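Local coordinates for protein polysialic acid O-acetyltransferase (Escherichia coli, PDB 3JQY) that transfers acetyl groups from acetyl-CoA to long polymers of sialic acid in the bacterial capsule, working as a trimer of left-handed beta-helical subunits, at residues V127-D132 / I164-Y169. Numbering follows the deposited sequence.
Sequences VTIGHD and IIISSY
Thr128 bonds through its N and O to Ile164 and Ile166, joining strands 127-129 and 164-166 in parallel on successive coils of the left-handed beta-helix. Thr128 N donates to Ile164 O at 3.0 Å, Ile166 N to Thr128 O at 2.8 Å, and at the strand ends Gly130 N donates to Ile166 O, with a more bent N-H...O angle of 131°. Past the strands the ladder continues across the turns: Tyr169 N donates to His131 O at 2.8 Å. Ser168 adds the side-chain rung. A chi1 of -67° sets its OG anti to the carbonyl carbon, beside its own backbone N, where it accepts the bond from His131 N at 3.0 Å; an alanine here would probably leave this N-H without its acceptor and weaken the tie between the two turns.

Apolar packing follows the same register. Ile129 CG1 lies 4.0 Å from Ile166 CD1, the two side chains side by side and pointing the same way, and with Val127 and Ile164 they pack on Leu141 within the coil. On the other face Ile165 CD1 comes up to Thr128 CB at 3.8 Å.

Polar and aromatic groups meet at the turn. Tyr169 CD1 approaches Asp132 O, while the Tyr169 ring stacks with Trp220 and Tyr238; Asp132 OD1 forms a salt bridge with Arg111 and OD2 a hydrogen bond with Tyr238.

The contact thus combines an apolar interior with backbone hydrogen bonding that continues beyond the strands into the turn, a serine hydroxyl supplying one acceptor.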
loop_
_atom_site.group_PDB
_atom_site.type_symbol
_atom_site.label_atom_id
_atom_site.label_comp_id
_atom_site.label_asym_id
_atom_site.label_seq_id
_atom_site.Cartn_x
_atom_site.Cartn_y
_atom_site.Cartn_z
ATOM N N VAL B 127 -9.651 -4.165 20.725
ATOM C CA VAL B 127 -8.467 -4.534 19.971
ATOM C C VAL B 127 -7.362 -4.794 20.980
ATOM O O VAL B 127 -7.086 -3.958 21.830
ATOM C CB VAL B 127 -8.050 -3.438 18.975
ATOM C CG1 VAL B 127 -6.710 -3.784 18.354
ATOM C CG2 VAL B 127 -9.122 -3.277 17.887
ATOM N N THR B 128 -6.760 -5.976 20.902
ATOM C CA THR B 128 -5.775 -6.401 21.887
ATOM C C THR B 128 -4.522 -6.906 21.190
ATOM O O THR B 128 -4.604 -7.660 20.215
ATOM C CB THR B 128 -6.327 -7.544 22.752
ATOM O OG1 THR B 128 -7.410 -7.052 23.554
ATOM C CG2 THR B 128 -5.239 -8.096 23.655
ATOM N N ILE B 129 -3.365 -6.469 21.670
ATOM C CA ILE B 129 -2.091 -7.020 21.212
ATOM C C ILE B 129 -1.382 -7.602 22.422
ATOM O O ILE B 129 -1.271 -6.946 23.451
ATOM C CB ILE B 129 -1.186 -5.942 20.567
ATOM C CG1 ILE B 129 -1.927 -5.249 19.416
ATOM C CG2 ILE B 129 0.122 -6.562 20.075
ATOM C CD1 ILE B 129 -1.064 -4.305 18.616
ATOM N N GLY B 130 -0.907 -8.834 22.293
ATOM C CA GLY B 130 -0.278 -9.536 23.401
ATOM C C GLY B 130 1.102 -9.019 23.739
ATOM O O GLY B 130 1.562 -8.015 23.192
ATOM N N HIS B 131 1.770 -9.714 24.649
ATOM C CA HIS B 131 3.128 -9.352 25.018
ATOM C C HIS B 131 4.094 -9.826 23.950
ATOM O O HIS B 131 3.788 -10.742 23.187
ATOM C CB HIS B 131 3.508 -9.996 26.356
ATOM C CG HIS B 131 2.461 -9.856 27.415
ATOM N ND1 HIS B 131 2.139 -8.644 27.988
ATOM C CD2 HIS B 131 1.676 -10.779 28.022
ATOM C CE1 HIS B 131 1.193 -8.825 28.892
ATOM N NE2 HIS B 131 0.893 -10.111 28.931
ATOM N N ASP B 132 5.260 -9.192 23.897
ATOM C CA ASP B 132 6.371 -9.652 23.064
ATOM C C ASP B 132 6.059 -9.720 21.573
ATOM O O ASP B 132 6.632 -10.545 20.854
ATOM C CB ASP B 132 6.867 -11.020 23.542
ATOM C CG ASP B 132 7.375 -10.986 24.960
ATOM O OD1 ASP B 132 8.263 -10.152 25.251
ATOM O OD2 ASP B 132 6.889 -11.797 25.779
ATOM N N ILE B 164 -10.532 -7.542 17.408
ATOM C CA ILE B 164 -9.292 -8.077 16.858
ATOM C C ILE B 164 -8.395 -8.480 18.019
ATOM O O ILE B 164 -8.206 -7.716 18.958
ATOM C CB ILE B 164 -8.558 -7.041 15.973
ATOM C CG1 ILE B 164 -9.380 -6.769 14.712
ATOM C CG2 ILE B 164 -7.185 -7.556 15.592
ATOM C CD1 ILE B 164 -8.983 -5.520 13.957
ATOM N N ILE B 165 -7.856 -9.687 17.956
ATOM C CA ILE B 165 -7.050 -10.217 19.052
ATOM C C ILE B 165 -5.745 -10.772 18.511
ATOM O O ILE B 165 -5.722 -11.822 17.871
ATOM C CB ILE B 165 -7.799 -11.328 19.829
ATOM C CG1 ILE B 165 -9.169 -10.831 20.290
ATOM C CG2 ILE B 165 -6.974 -11.792 21.023
ATOM C CD1 ILE B 165 -9.124 -9.589 21.151
ATOM N N ILE B 166 -4.662 -10.040 18.739
ATOM C CA ILE B 166 -3.339 -10.521 18.378
ATOM C C ILE B 166 -2.697 -11.137 19.617
ATOM O O ILE B 166 -2.468 -10.458 20.608
ATOM C CB ILE B 166 -2.466 -9.383 17.817
ATOM C CG1 ILE B 166 -3.181 -8.712 16.639
ATOM C CG2 ILE B 166 -1.086 -9.907 17.417
ATOM C CD1 ILE B 166 -2.499 -7.476 16.125
ATOM N N SER B 167 -2.438 -12.440 19.562
ATOM C CA SER B 167 -1.867 -13.139 20.710
ATOM C C SER B 167 -0.449 -12.673 21.010
ATOM O O SER B 167 0.155 -11.938 20.232
ATOM C CB SER B 167 -1.879 -14.652 20.482
ATOM O OG SER B 167 -3.208 -15.146 20.439
ATOM N N SER B 168 0.087 -13.124 22.138
ATOM C CA SER B 168 1.472 -12.828 22.468
ATOM C C SER B 168 2.410 -13.445 21.443
ATOM O O SER B 168 2.126 -14.496 20.868
ATOM C CB SER B 168 1.813 -13.337 23.873
ATOM O OG SER B 168 1.090 -12.610 24.856
ATOM N N TYR B 169 3.531 -12.772 21.223
ATOM C CA TYR B 169 4.613 -13.281 20.384
ATOM C C TYR B 169 4.174 -13.497 18.931
ATOM O O TYR B 169 4.377 -14.566 18.349
ATOM C CB TYR B 169 5.247 -14.548 20.985
ATOM C CG TYR B 169 6.663 -14.757 20.498
ATOM C CD1 TYR B 169 7.648 -13.832 20.796
ATOM C CD2 TYR B 169 7.006 -15.858 19.717
ATOM C CE1 TYR B 169 8.948 -13.987 20.345
ATOM C CE2 TYR B 169 8.324 -16.032 19.262
ATOM C CZ TYR B 169 9.283 -15.088 19.583
ATOM O OH TYR B 169 10.583 -15.225 19.144
#